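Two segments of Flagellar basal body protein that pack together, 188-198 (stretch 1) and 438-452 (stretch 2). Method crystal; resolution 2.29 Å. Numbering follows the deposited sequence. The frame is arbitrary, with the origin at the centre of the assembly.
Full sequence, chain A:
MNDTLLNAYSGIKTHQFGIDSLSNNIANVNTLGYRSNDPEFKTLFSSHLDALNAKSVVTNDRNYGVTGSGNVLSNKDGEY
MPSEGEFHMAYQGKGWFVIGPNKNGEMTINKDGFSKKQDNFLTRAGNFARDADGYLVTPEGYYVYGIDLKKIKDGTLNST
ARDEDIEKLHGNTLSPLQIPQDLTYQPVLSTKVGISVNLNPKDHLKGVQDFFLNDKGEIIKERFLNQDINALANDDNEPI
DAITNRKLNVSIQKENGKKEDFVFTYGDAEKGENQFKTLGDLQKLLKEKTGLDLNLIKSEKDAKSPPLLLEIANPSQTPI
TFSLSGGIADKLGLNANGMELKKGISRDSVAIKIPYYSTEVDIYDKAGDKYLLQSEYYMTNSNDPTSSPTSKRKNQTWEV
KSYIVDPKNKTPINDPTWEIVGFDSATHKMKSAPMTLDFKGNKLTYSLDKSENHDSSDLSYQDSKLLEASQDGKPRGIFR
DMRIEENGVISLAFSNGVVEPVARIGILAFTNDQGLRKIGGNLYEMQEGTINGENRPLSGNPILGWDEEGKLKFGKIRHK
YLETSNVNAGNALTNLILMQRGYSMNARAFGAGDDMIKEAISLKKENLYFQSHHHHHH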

# COMPACT_ATOMS: atom_id res chain seq x y z
N VAL A 188 15.69 3.13 4.98
CA VAL A 188 15.40 1.70 4.91
C VAL A 188 15.09 1.33 3.46
O VAL A 188 14.33 2.03 2.77
CB VAL A 188 14.22 1.30 5.83
CG1 VAL A 188 14.02 -0.22 5.81
CG2 VAL A 188 14.45 1.79 7.23
N LEU A 189 15.66 0.23 3.00
CA LEU A 189 15.36 -0.26 1.66
C LEU A 189 13.95 -0.85 1.63
O LEU A 189 13.56 -1.63 2.51
CB LEU A 189 16.39 -1.31 1.24
CG LEU A 189 16.08 -2.10 -0.03
CD1 LEU A 189 15.92 -1.16 -1.21
CD2 LEU A 189 17.18 -3.14 -0.30
N SER A 190 13.19 -0.49 0.60
CA SER A 190 11.84 -1.01 0.39
C SER A 190 11.97 -2.43 -0.15
O SER A 190 12.42 -2.62 -1.27
CB SER A 190 11.05 -0.13 -0.59
OG SER A 190 11.16 1.27 -0.29
N THR A 191 11.58 -3.43 0.65
CA THR A 191 11.54 -4.80 0.18
C THR A 191 10.13 -5.38 0.14
O THR A 191 9.98 -6.56 -0.19
CB THR A 191 12.41 -5.70 1.05
OG1 THR A 191 11.87 -5.76 2.38
CG2 THR A 191 13.85 -5.16 1.09
N LYS A 192 9.11 -4.59 0.45
CA LYS A 192 7.77 -5.13 0.63
C LYS A 192 6.77 -4.02 0.42
O LYS A 192 6.74 -3.06 1.19
CB LYS A 192 7.64 -5.74 2.04
CG LYS A 192 6.35 -6.51 2.29
CD LYS A 192 6.31 -7.10 3.71
CE LYS A 192 5.81 -6.09 4.74
NZ LYS A 192 5.92 -6.65 6.12
N VAL A 193 5.92 -4.13 -0.60
CA VAL A 193 4.93 -3.11 -0.91
C VAL A 193 3.57 -3.77 -1.10
O VAL A 193 3.43 -4.69 -1.92
CB VAL A 193 5.32 -2.30 -2.15
CG1 VAL A 193 4.24 -1.27 -2.50
CG2 VAL A 193 6.69 -1.64 -1.94
N GLY A 194 2.58 -3.32 -0.33
CA GLY A 194 1.19 -3.75 -0.48
C GLY A 194 0.25 -2.57 -0.67
O GLY A 194 0.17 -1.68 0.19
N ILE A 195 -0.44 -2.51 -1.80
CA ILE A 195 -1.33 -1.38 -2.07
C ILE A 195 -2.78 -1.84 -2.02
O ILE A 195 -3.12 -2.98 -2.35
CB ILE A 195 -1.05 -0.67 -3.42
CG1 ILE A 195 -1.27 -1.63 -4.59
CG2 ILE A 195 0.35 -0.04 -3.41
CD1 ILE A 195 -1.24 -0.97 -5.96
N SER A 196 -3.63 -0.94 -1.56
CA SER A 196 -5.07 -1.08 -1.69
C SER A 196 -5.50 -0.06 -2.73
O SER A 196 -5.22 1.13 -2.59
CB SER A 196 -5.79 -0.87 -0.36
OG SER A 196 -5.22 0.15 0.45
N VAL A 197 -6.13 -0.55 -3.80
CA VAL A 197 -6.61 0.26 -4.91
C VAL A 197 -8.01 -0.21 -5.27
O VAL A 197 -8.31 -1.41 -5.25
CB VAL A 197 -5.66 0.16 -6.14
CG1 VAL A 197 -5.49 -1.30 -6.61
CG2 VAL A 197 -6.15 0.99 -7.26
N ASN A 198 -8.88 0.73 -5.58
CA ASN A 198 -10.16 0.39 -6.14
C ASN A 198 -10.07 0.62 -7.64
O ASN A 198 -9.50 1.62 -8.08
CB ASN A 198 -11.28 1.23 -5.52
CG ASN A 198 -12.62 0.84 -6.05
OD1 ASN A 198 -13.18 -0.17 -5.62
ND2 ASN A 198 -13.18 1.66 -6.95
N ASP A 438 12.55 -6.85 -9.47
CA ASP A 438 13.96 -6.61 -9.20
C ASP A 438 14.19 -5.11 -9.01
O ASP A 438 14.05 -4.32 -9.96
CB ASP A 438 14.85 -7.15 -10.32
CG ASP A 438 16.31 -6.99 -10.01
OD1 ASP A 438 16.89 -5.95 -10.42
OD2 ASP A 438 16.86 -7.87 -9.31
N PHE A 439 14.56 -4.72 -7.80
CA PHE A 439 14.80 -3.32 -7.44
C PHE A 439 16.31 -3.10 -7.27
O PHE A 439 16.85 -3.16 -6.16
CB PHE A 439 14.05 -2.99 -6.15
CG PHE A 439 14.19 -1.56 -5.73
CD1 PHE A 439 13.95 -1.19 -4.41
CD2 PHE A 439 14.50 -0.58 -6.66
CE1 PHE A 439 14.05 0.13 -4.04
CE2 PHE A 439 14.60 0.75 -6.28
CZ PHE A 439 14.37 1.11 -4.98
N LYS A 440 16.98 -2.79 -8.39
CA LYS A 440 18.41 -2.47 -8.41
C LYS A 440 19.25 -3.58 -7.80
O LYS A 440 20.16 -3.33 -7.01
CB LYS A 440 18.70 -1.14 -7.71
CG LYS A 440 18.52 0.08 -8.59
CD LYS A 440 18.43 1.36 -7.78
CE LYS A 440 19.71 1.64 -7.04
NZ LYS A 440 19.71 3.00 -6.42
N GLY A 441 18.93 -4.83 -8.15
CA GLY A 441 19.61 -5.96 -7.56
C GLY A 441 18.98 -6.51 -6.30
O GLY A 441 19.47 -7.53 -5.77
N ASN A 442 17.92 -5.90 -5.79
CA ASN A 442 17.26 -6.40 -4.59
C ASN A 442 15.87 -6.90 -4.95
O ASN A 442 15.22 -6.39 -5.87
CB ASN A 442 17.18 -5.31 -3.52
CG ASN A 442 18.55 -4.78 -3.12
OD1 ASN A 442 18.99 -3.73 -3.59
ND2 ASN A 442 19.23 -5.51 -2.25
N LYS A 443 15.42 -7.92 -4.21
CA LYS A 443 14.09 -8.47 -4.41
C LYS A 443 13.07 -7.67 -3.61
O LYS A 443 13.21 -7.52 -2.38
CB LYS A 443 14.05 -9.95 -4.01
CG LYS A 443 14.80 -10.90 -4.96
CD LYS A 443 15.04 -12.24 -4.27
CE LYS A 443 15.71 -12.03 -2.90
NZ LYS A 443 15.35 -13.09 -1.90
N LEU A 444 12.06 -7.16 -4.29
CA LEU A 444 10.92 -6.50 -3.66
C LEU A 444 9.66 -7.30 -3.93
O LEU A 444 9.28 -7.49 -5.09
CB LEU A 444 10.79 -5.07 -4.17
CG LEU A 444 9.73 -4.13 -3.58
CD1 LEU A 444 10.05 -2.74 -4.03
CD2 LEU A 444 8.32 -4.51 -4.02
N THR A 445 8.97 -7.72 -2.85
CA THR A 445 7.68 -8.42 -2.94
C THR A 445 6.56 -7.40 -3.08
O THR A 445 6.34 -6.60 -2.16
CB THR A 445 7.43 -9.29 -1.70
OG1 THR A 445 8.56 -10.11 -1.42
CG2 THR A 445 6.15 -10.18 -1.87
N TYR A 446 5.82 -7.44 -4.19
CA TYR A 446 4.77 -6.45 -4.49
C TYR A 446 3.41 -7.15 -4.50
O TYR A 446 3.23 -8.13 -5.24
CB TYR A 446 5.04 -5.78 -5.83
CG TYR A 446 4.12 -4.63 -6.24
CD1 TYR A 446 3.96 -4.32 -7.57
CD2 TYR A 446 3.50 -3.81 -5.31
CE1 TYR A 446 3.15 -3.29 -7.98
CE2 TYR A 446 2.70 -2.76 -5.72
CZ TYR A 446 2.53 -2.51 -7.06
OH TYR A 446 1.75 -1.48 -7.51
N SER A 447 2.48 -6.66 -3.68
CA SER A 447 1.13 -7.22 -3.59
C SER A 447 0.09 -6.17 -3.95
O SER A 447 0.07 -5.07 -3.37
CB SER A 447 0.81 -7.76 -2.18
OG SER A 447 1.70 -8.82 -1.80
N LEU A 448 -0.75 -6.50 -4.92
CA LEU A 448 -1.73 -5.56 -5.45
C LEU A 448 -3.05 -5.57 -4.69
O LEU A 448 -3.96 -4.82 -5.05
CB LEU A 448 -2.01 -5.89 -6.92
CG LEU A 448 -0.78 -5.68 -7.81
CD1 LEU A 448 -1.04 -6.23 -9.18
CD2 LEU A 448 -0.36 -4.18 -7.89
N ASP A 449 -3.21 -6.39 -3.65
CA ASP A 449 -4.55 -6.79 -3.26
C ASP A 449 -5.00 -6.25 -1.92
O ASP A 449 -6.19 -6.36 -1.61
CB ASP A 449 -4.70 -8.33 -3.26
CG ASP A 449 -3.82 -9.00 -2.23
OD1 ASP A 449 -4.27 -10.01 -1.65
OD2 ASP A 449 -2.68 -8.52 -2.00
N LYS A 450 -4.09 -5.71 -1.12
CA LYS A 450 -4.43 -5.05 0.14
C LYS A 450 -3.16 -4.40 0.68
O LYS A 450 -2.04 -4.78 0.32
CB LYS A 450 -4.99 -6.02 1.18
CG LYS A 450 -3.92 -6.98 1.77
CD LYS A 450 -4.57 -7.99 2.74
CE LYS A 450 -3.55 -8.94 3.35
NZ LYS A 450 -3.02 -9.91 2.35
N SER A 451 -3.37 -3.44 1.58
CA SER A 451 -2.37 -2.78 2.40
C SER A 451 -2.68 -3.09 3.86
O SER A 451 -3.51 -3.95 4.16
CB SER A 451 -2.38 -1.26 2.14
OG SER A 451 -3.65 -0.73 2.51
N GLU A 452 -2.03 -2.36 4.77
CA GLU A 452 -2.26 -2.56 6.20
C GLU A 452 -3.73 -2.37 6.58
O GLU A 452 -4.28 -3.15 7.37
CB GLU A 452 -1.38 -1.61 7.02
CG GLU A 452 -1.39 -1.90 8.52
CD GLU A 452 -0.51 -0.94 9.29
OE1 GLU A 452 -0.90 -0.54 10.41
OE2 GLU A 452 0.57 -0.58 8.77
O HOH W 1 10.19 -9.37 0.35

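What holds two segments so distant in sequence side by side? Strand 192-198 and strand 442-447 run parallel, their N-to-C directions only 11° apart, and four backbone hydrogen bonds tie them together. In a parallel pair alternate residues bond to the two residues that flank their partner, as Val-193 does with Thr-445 and Ser-447 on either side of Tyr-446 in the sequence, and the pattern here is regular. Thr-445 N donates to Thr-191 O (3.1 Å), Val-193 N to Thr-445 O (3.0 Å), Ser-447 N to Val-193 O (2.8 Å) and Ile-195 N to Ser-447 O (3.0 Å). The alpha carbons add weaker polar contacts to the same carbonyls, as where Tyr-446 CA lies 3.4 Å from Val-193 O. At the start of the ladder a water joins Thr-191 O (2.9 Å) to Thr-445 OG1 (2.5 Å).

How does Val-193 bury so much of itself against the second strand? Both its amide and its carbonyl are spent on the ladder, and its side chain shares a face of the sheet with that of Tyr-446, its partner in register. Its two methyls then meet different neighbours: CG2 packs 3.9 Å from Leu-444 CD2, and CG1 lies 3.9 Å from Tyr-446 CD2. These apolar groups shield one another from water beside the hydrogen-bonded backbone.

Why does Ile-195, whose CA-to-CB bond points away, have the largest covered area of all? With chi1 at p and chi2 at t, the end of its side chain comes nearer to the second stretch. There Ile-195 CD1 reaches 3.8 Å from Leu-448 CD2 and 4.2 Å from Tyr-446 CZ, continuing the apolar patch begun by Val-193. The same methyl is 3.4 Å from Tyr-446 OH, a hydroxyl hydrogen-bonded elsewhere in the structure.

What closes the contact at its two ends? Beyond the ladder, the second stretch passes close to Gly-194, where a beta carbon would sit about 2.8 Å from Lys-450 O; the absence of a side chain leaves that space for the carbonyl. Nearby, Ser-196 OG and Ser-451 OG share a hydrogen bond of 2.7 Å, although the position of the latter atom is less certain. At the other end Leu-189 points toward the second stretch, with its CD1 3.6 Å from Phe-439 CE1 and its CD2 3.5 Å from Asn-442 CG. Phe-439 and Asn-442 are the end residues of a type I' turn, so Leu-189 packs against both of them where the chain reverses.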